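PDB 3DMC: NTF2-like Protein from Anabaena variabilis ATCC 29413, which is of unknown function but belongs to the SnoaL-like branch of the NTF2 superfamily, whose cone-shaped fold commonly encloses a pocket for small molecules. Local coordinates for residues T42-M47 with H51-G56; Q16-F21 with V90-R95. All blocks are in the same frame, centred on the assembly; numbering follows the deposited sequence.

Contact 1: residues T42-M47 with H51-G56; sequences TFWFPM and HGLNVG
Phe43 and Asn54 face each other as a hydrogen-bonded pair of the antiparallel hairpin 41-45/52-55, with Phe43 N giving to Asn54 O at 2.9 Å. The carbonyl oxygen of Phe43 accepts twice: Asn54 N reaches it at 2.8 Å, and Asn54 ND2 comes from above the carbonyl plane at 3.3 Å. ND2 also bonds Phe50 O, and OD1 takes a bond from Arg59, so both ends of this buried amide are satisfied. Asn54 CB lies over the Phe43 ring, 3.2 Å from the centroid, with ring and amide stacked. Gly52 N gives to Phe45 O at 2.9 Å, and Phe45 N returns a longer bond to Gly52 O; positive phi suits glycine here. With CG anti to the backbone N (chi1 162°), His51 donates from ND1 to Pro46 O (2.8 Å) almost straight, though from above the carbonyl plane. Trp44 spreads its six-membered ring over Gly52 CA, 3.4 Å from the centroid, and turns an edge to the His51 face; Arg108 of the second subunit adds a cation-pi contact. A leucine in place of Trp44 would probably cover Gly52 less fully and leave that arginine without its aromatic mate. The imidazole thus ties strand to turn, the Asn54 amide hairpin to helix 57-69.

Contact 2: residues Q16-F21 with V90-R95; sequences QGFEFF and VVFEFR
Phe18, reaching from helix 9-27 toward the sheet, lies almost flat against Phe92 of strand 89-100. The two rings form an offset stack, with planes 4° apart and centroids 4.1 Å from each other, and their side chains run past one another in opposite directions. Because of the slide, Phe18 CD1 sits over Phe92 CG at 3.5 Å, while Phe18 CB rests over the outer part of the Phe92 face. With CG anti to the backbone N (chi1 -158°), the Phe18 ring reaches across Phe92 to Phe94, where Phe18 CZ meets Phe94 CD1 at 3.6 Å. This second meeting is an offset edge-to-face one, the Phe18 edge directed at the Phe94 face with the planes at 62°. Phe92 and Phe94, two residues apart, both turn toward the helix. Flat, apolar phenylalanines suit this buried place, where no hydrogen bond links the two segments. Phe21 CE2, from nearly a helical turn on, touches Phe94 CZ at 3.9 Å. Val111 of strand 103-116 adjoins Phe18 and Phe94, and His15 sets its ring edge-to-face with Phe92. Such an aromatic cluster, seating the N-terminal helix on the concave face of a curved sheet, is consistent with the alpha+beta cone of NTF2-like proteins.

In the fold
Contacts 1 and 2 both reach the same mixed sheet, their centres about 17 Å apart and their nearest atoms about 9 Å, so they do not touch. The hairpin of contact 1 supplies one outermost strand, 52-55, and its neighbour 41-45; strands 119-127 and 103-116 lie between it and strand 89-100 of contact 2. In sequence, contact 1 is nested within the loop that contact 2 closes. Bound acetate, probably from the crystallisation liquor, lies about 4 Å from the side chain of Phe94 and about 5 Å from that of Phe45; such ions often mark pockets. Both contacts also reach the second subunit, where Glu93 of strand 89-100 forms a salt bridge with Arg124 of that subunit.

Contact 1: residues T42-M47 with H51-G56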
loop_
_atom_site.group_PDB
_atom_site.type_symbol
_atom_site.label_atom_id
_atom_site.label_comp_id
_atom_site.label_asym_id
_atom_site.label_seq_id
_atom_site.Cartn_x
_atom_site.Cartn_y
_atom_site.Cartn_z
ATOM N N THR A 42 -17.089 2.379 0.947
ATOM C CA THR A 42 -16.574 1.344 1.869
ATOM C C THR A 42 -15.127 1.627 2.164
ATOM O O THR A 42 -14.446 2.326 1.412
ATOM C CB THR A 42 -16.634 -0.070 1.293
ATOM O OG1 THR A 42 -15.621 -0.226 0.279
ATOM C CG2 THR A 42 -18.010 -0.397 0.747
ATOM N N PHE A 43 -14.681 1.143 3.299
ATOM C CA PHE A 43 -13.263 1.346 3.666
ATOM C C PHE A 43 -12.773 0.123 4.390
ATOM O O PHE A 43 -13.492 -0.504 5.163
ATOM C CB PHE A 43 -13.004 2.619 4.488
ATOM C CG PHE A 43 -13.724 2.686 5.831
ATOM C CD1 PHE A 43 -15.076 3.003 5.903
ATOM C CD2 PHE A 43 -13.056 2.483 7.011
ATOM C CE1 PHE A 43 -15.718 3.081 7.129
ATOM C CE2 PHE A 43 -13.706 2.551 8.227
ATOM C CZ PHE A 43 -15.041 2.859 8.272
ATOM N N TRP A 44 -11.531 -0.211 4.106
ATOM C CA TRP A 44 -10.866 -1.370 4.730
ATOM C C TRP A 44 -9.707 -0.862 5.603
ATOM O O TRP A 44 -8.915 -0.023 5.179
ATOM C CB TRP A 44 -10.307 -2.302 3.643
ATOM C CG TRP A 44 -10.723 -3.724 3.715
ATOM C CD1 TRP A 44 -11.700 -4.322 2.973
ATOM C CD2 TRP A 44 -10.157 -4.755 4.536
ATOM N NE1 TRP A 44 -11.791 -5.640 3.298
ATOM C CE2 TRP A 44 -10.860 -5.940 4.256
ATOM C CE3 TRP A 44 -9.154 -4.786 5.498
ATOM C CZ2 TRP A 44 -10.575 -7.149 4.892
ATOM C CZ3 TRP A 44 -8.864 -6.003 6.132
ATOM C CH2 TRP A 44 -9.594 -7.162 5.831
ATOM N N PHE A 45 -9.622 -1.399 6.811
ATOM C CA PHE A 45 -8.597 -1.011 7.780
ATOM C C PHE A 45 -7.994 -2.266 8.465
ATOM O O PHE A 45 -8.642 -3.272 8.611
ATOM C CB PHE A 45 -9.207 0.003 8.763
ATOM C CG PHE A 45 -8.227 0.619 9.720
ATOM C CD1 PHE A 45 -7.496 1.739 9.364
ATOM C CD2 PHE A 45 -8.062 0.093 10.998
ATOM C CE1 PHE A 45 -6.606 2.320 10.264
ATOM C CE2 PHE A 45 -7.173 0.664 11.888
ATOM C CZ PHE A 45 -6.450 1.777 11.526
ATOM N N PRO A 46 -6.704 -2.216 8.845
ATOM C CA PRO A 46 -6.068 -3.490 9.155
ATOM C C PRO A 46 -6.407 -4.158 10.461
ATOM O O PRO A 46 -6.311 -5.376 10.559
ATOM C CB PRO A 46 -4.566 -3.140 9.137
ATOM C CG PRO A 46 -4.487 -1.908 8.290
ATOM C CD PRO A 46 -5.719 -1.148 8.618
HETATM N N MSE A 47 -6.771 -3.361 11.456
HETATM C CA MSE A 47 -6.913 -3.869 12.827
HETATM C C MSE A 47 -7.850 -3.065 13.691
HETATM O O MSE A 47 -8.215 -1.930 13.404
HETATM C CB MSE A 47 -5.537 -3.969 13.529
HETATM C CG MSE A 47 -4.890 -2.657 13.848
HETATM SE SE MSE A 47 -3.141 -2.922 14.748
HETATM C CE MSE A 47 -3.471 -2.192 16.522
ATOM N N HIS A 51 -11.318 -3.082 12.028
ATOM C CA HIS A 51 -10.700 -4.080 11.176
ATOM C C HIS A 51 -11.684 -4.538 10.121
ATOM O O HIS A 51 -12.869 -4.739 10.382
ATOM C CB HIS A 51 -10.250 -5.295 11.989
ATOM C CG HIS A 51 -10.021 -6.502 11.142
ATOM N ND1 HIS A 51 -8.798 -6.766 10.563
ATOM C CD2 HIS A 51 -10.855 -7.485 10.735
ATOM C CE1 HIS A 51 -8.888 -7.876 9.847
ATOM N NE2 HIS A 51 -10.126 -8.328 9.926
ATOM N N GLY A 52 -11.171 -4.701 8.914
ATOM C CA GLY A 52 -11.873 -5.283 7.784
ATOM C C GLY A 52 -12.687 -4.309 6.966
ATOM O O GLY A 52 -12.376 -3.123 6.892
ATOM N N LEU A 53 -13.753 -4.835 6.371
ATOM C CA LEU A 53 -14.615 -4.053 5.497
ATOM C C LEU A 53 -15.663 -3.311 6.319
ATOM O O LEU A 53 -16.363 -3.892 7.164
ATOM C CB LEU A 53 -15.305 -4.948 4.457
ATOM C CG LEU A 53 -16.182 -4.157 3.482
ATOM C CD1 LEU A 53 -15.344 -3.496 2.415
ATOM C CD2 LEU A 53 -17.247 -5.094 2.894
ATOM N N ASN A 54 -15.734 -2.013 6.066
ATOM C CA ASN A 54 -16.685 -1.118 6.730
ATOM C C ASN A 54 -17.526 -0.455 5.688
ATOM O O ASN A 54 -17.013 -0.017 4.682
ATOM C CB ASN A 54 -15.927 -0.048 7.514
ATOM C CG ASN A 54 -15.106 -0.627 8.649
ATOM O OD1 ASN A 54 -15.569 -0.706 9.769
ATOM N ND2 ASN A 54 -13.874 -1.022 8.356
ATOM N N VAL A 55 -18.836 -0.372 5.931
ATOM C CA VAL A 55 -19.748 0.093 4.887
ATOM C C VAL A 55 -20.471 1.357 5.299
ATOM O O VAL A 55 -20.984 1.465 6.406
ATOM C CB VAL A 55 -20.777 -1.031 4.542
ATOM C CG1 VAL A 55 -21.826 -0.542 3.539
ATOM C CG2 VAL A 55 -20.049 -2.266 4.024
ATOM N N GLY A 56 -20.479 2.319 4.388
ATOM C CA GLY A 56 -21.237 3.564 4.557
ATOM C C GLY A 56 -20.602 4.752 5.236
ATOM O O GLY A 56 -19.616 4.639 5.971
#

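Contact 2: residues Q16-F21 with V90-R95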
loop_
_atom_site.group_PDB
_atom_site.type_symbol
_atom_site.label_atom_id
_atom_site.label_comp_id
_atom_site.label_asym_id
_atom_site.label_seq_id
_atom_site.Cartn_x
_atom_site.Cartn_y
_atom_site.Cartn_z
ATOM N N GLN A 16 -7.755 15.625 -4.928
ATOM C CA GLN A 16 -8.601 16.532 -4.145
ATOM C C GLN A 16 -8.964 15.843 -2.851
ATOM O O GLN A 16 -8.912 16.431 -1.786
ATOM C CB GLN A 16 -9.867 16.954 -4.885
ATOM C CG GLN A 16 -10.707 17.940 -4.081
ATOM C CD GLN A 16 -9.946 19.232 -3.767
ATOM O OE1 GLN A 16 -9.479 19.453 -2.637
ATOM N NE2 GLN A 16 -9.800 20.076 -4.777
ATOM N N GLY A 17 -9.329 14.581 -2.945
ATOM C CA GLY A 17 -9.596 13.765 -1.747
ATOM C C GLY A 17 -8.428 13.740 -0.786
ATOM O O GLY A 17 -8.616 13.838 0.448
ATOM N N PHE A 18 -7.224 13.653 -1.344
ATOM C CA PHE A 18 -6.021 13.542 -0.510
ATOM C C PHE A 18 -5.765 14.870 0.204
ATOM O O PHE A 18 -5.358 14.909 1.350
ATOM C CB PHE A 18 -4.784 13.083 -1.267
ATOM C CG PHE A 18 -3.753 12.480 -0.372
ATOM C CD1 PHE A 18 -3.987 11.240 0.218
ATOM C CD2 PHE A 18 -2.585 13.151 -0.078
ATOM C CE1 PHE A 18 -3.055 10.674 1.057
ATOM C CE2 PHE A 18 -1.645 12.593 0.783
ATOM C CZ PHE A 18 -1.892 11.339 1.347
ATOM N N GLU A 19 -6.081 15.970 -0.467
ATOM C CA GLU A 19 -6.004 17.282 0.201
ATOM C C GLU A 19 -6.939 17.319 1.403
ATOM O O GLU A 19 -6.557 17.738 2.470
ATOM C CB GLU A 19 -6.389 18.404 -0.768
ATOM C CG GLU A 19 -5.341 18.660 -1.802
ATOM C CD GLU A 19 -4.210 19.522 -1.298
ATOM O OE1 GLU A 19 -4.474 20.643 -0.816
ATOM O OE2 GLU A 19 -3.046 19.074 -1.362
ATOM N N PHE A 20 -8.182 16.891 1.223
ATOM C CA PHE A 20 -9.159 16.920 2.328
ATOM C C PHE A 20 -8.793 15.917 3.434
ATOM O O PHE A 20 -9.073 16.139 4.619
ATOM C CB PHE A 20 -10.626 16.757 1.875
ATOM C CG PHE A 20 -11.104 17.911 1.038
ATOM C CD1 PHE A 20 -10.596 19.164 1.263
ATOM C CD2 PHE A 20 -12.025 17.741 0.021
ATOM C CE1 PHE A 20 -10.990 20.254 0.494
ATOM C CE2 PHE A 20 -12.428 18.831 -0.757
ATOM C CZ PHE A 20 -11.898 20.086 -0.511
ATOM N N PHE A 21 -8.109 14.851 3.032
ATOM C CA PHE A 21 -7.648 13.804 3.972
ATOM C C PHE A 21 -6.494 14.382 4.816
ATOM O O PHE A 21 -6.458 14.264 6.042
ATOM C CB PHE A 21 -7.201 12.570 3.175
ATOM C CG PHE A 21 -6.597 11.482 3.991
ATOM C CD1 PHE A 21 -7.379 10.565 4.699
ATOM C CD2 PHE A 21 -5.225 11.298 3.972
ATOM C CE1 PHE A 21 -6.772 9.510 5.414
ATOM C CE2 PHE A 21 -4.632 10.256 4.672
ATOM C CZ PHE A 21 -5.383 9.383 5.377
ATOM N N VAL A 90 -6.258 5.212 -7.186
ATOM C CA VAL A 90 -5.026 5.974 -6.902
ATOM C C VAL A 90 -4.500 5.561 -5.549
ATOM O O VAL A 90 -5.267 5.408 -4.571
ATOM C CB VAL A 90 -5.258 7.494 -6.894
ATOM C CG1 VAL A 90 -3.932 8.178 -6.810
ATOM C CG2 VAL A 90 -6.026 7.934 -8.181
ATOM N N VAL A 91 -3.191 5.353 -5.494
ATOM C CA VAL A 91 -2.535 5.005 -4.220
ATOM C C VAL A 91 -1.518 6.077 -3.912
ATOM O O VAL A 91 -0.758 6.518 -4.783
ATOM C CB VAL A 91 -1.771 3.642 -4.267
ATOM C CG1 VAL A 91 -1.084 3.304 -2.917
ATOM C CG2 VAL A 91 -2.678 2.479 -4.681
ATOM N N PHE A 92 -1.579 6.492 -2.660
ATOM C CA PHE A 92 -0.700 7.481 -2.055
ATOM C C PHE A 92 0.167 6.766 -1.029
ATOM O O PHE A 92 -0.335 6.242 -0.057
ATOM C CB PHE A 92 -1.557 8.550 -1.361
ATOM C CG PHE A 92 -2.415 9.334 -2.300
ATOM C CD1 PHE A 92 -3.711 8.862 -2.649
ATOM C CD2 PHE A 92 -1.974 10.536 -2.838
ATOM C CE1 PHE A 92 -4.494 9.571 -3.516
ATOM C CE2 PHE A 92 -2.779 11.247 -3.706
ATOM C CZ PHE A 92 -4.024 10.763 -4.048
ATOM N N GLU A 93 1.476 6.788 -1.260
ATOM C CA GLU A 93 2.443 6.251 -0.331
ATOM C C GLU A 93 3.082 7.455 0.345
ATOM O O GLU A 93 3.744 8.297 -0.312
ATOM C CB GLU A 93 3.520 5.422 -1.025
ATOM C CG GLU A 93 3.049 4.131 -1.656
ATOM C CD GLU A 93 4.176 3.415 -2.370
ATOM O OE1 GLU A 93 5.200 3.123 -1.681
ATOM O OE2 GLU A 93 4.029 3.159 -3.592
ATOM N N PHE A 94 2.893 7.502 1.654
ATOM C CA PHE A 94 3.309 8.666 2.453
ATOM C C PHE A 94 3.931 8.323 3.820
ATOM O O PHE A 94 3.897 7.179 4.294
ATOM C CB PHE A 94 2.178 9.706 2.570
ATOM C CG PHE A 94 0.990 9.247 3.379
ATOM C CD1 PHE A 94 -0.088 8.599 2.787
ATOM C CD2 PHE A 94 0.946 9.476 4.746
ATOM C CE1 PHE A 94 -1.164 8.192 3.547
ATOM C CE2 PHE A 94 -0.121 9.064 5.498
ATOM C CZ PHE A 94 -1.185 8.418 4.904
ATOM N N ARG A 95 4.523 9.352 4.424
ATOM C CA ARG A 95 5.128 9.262 5.774
ATOM C C ARG A 95 4.416 10.273 6.636
ATOM O O ARG A 95 4.134 11.394 6.170
ATOM C CB ARG A 95 6.656 9.545 5.733
ATOM C CG ARG A 95 7.492 8.495 4.982
ATOM C CD ARG A 95 8.893 8.951 4.597
ATOM N NE ARG A 95 9.607 9.389 5.810
ATOM C CZ ARG A 95 9.784 10.668 6.161
ATOM N NH1 ARG A 95 9.321 11.649 5.393
ATOM N NH2 ARG A 95 10.430 10.972 7.292
#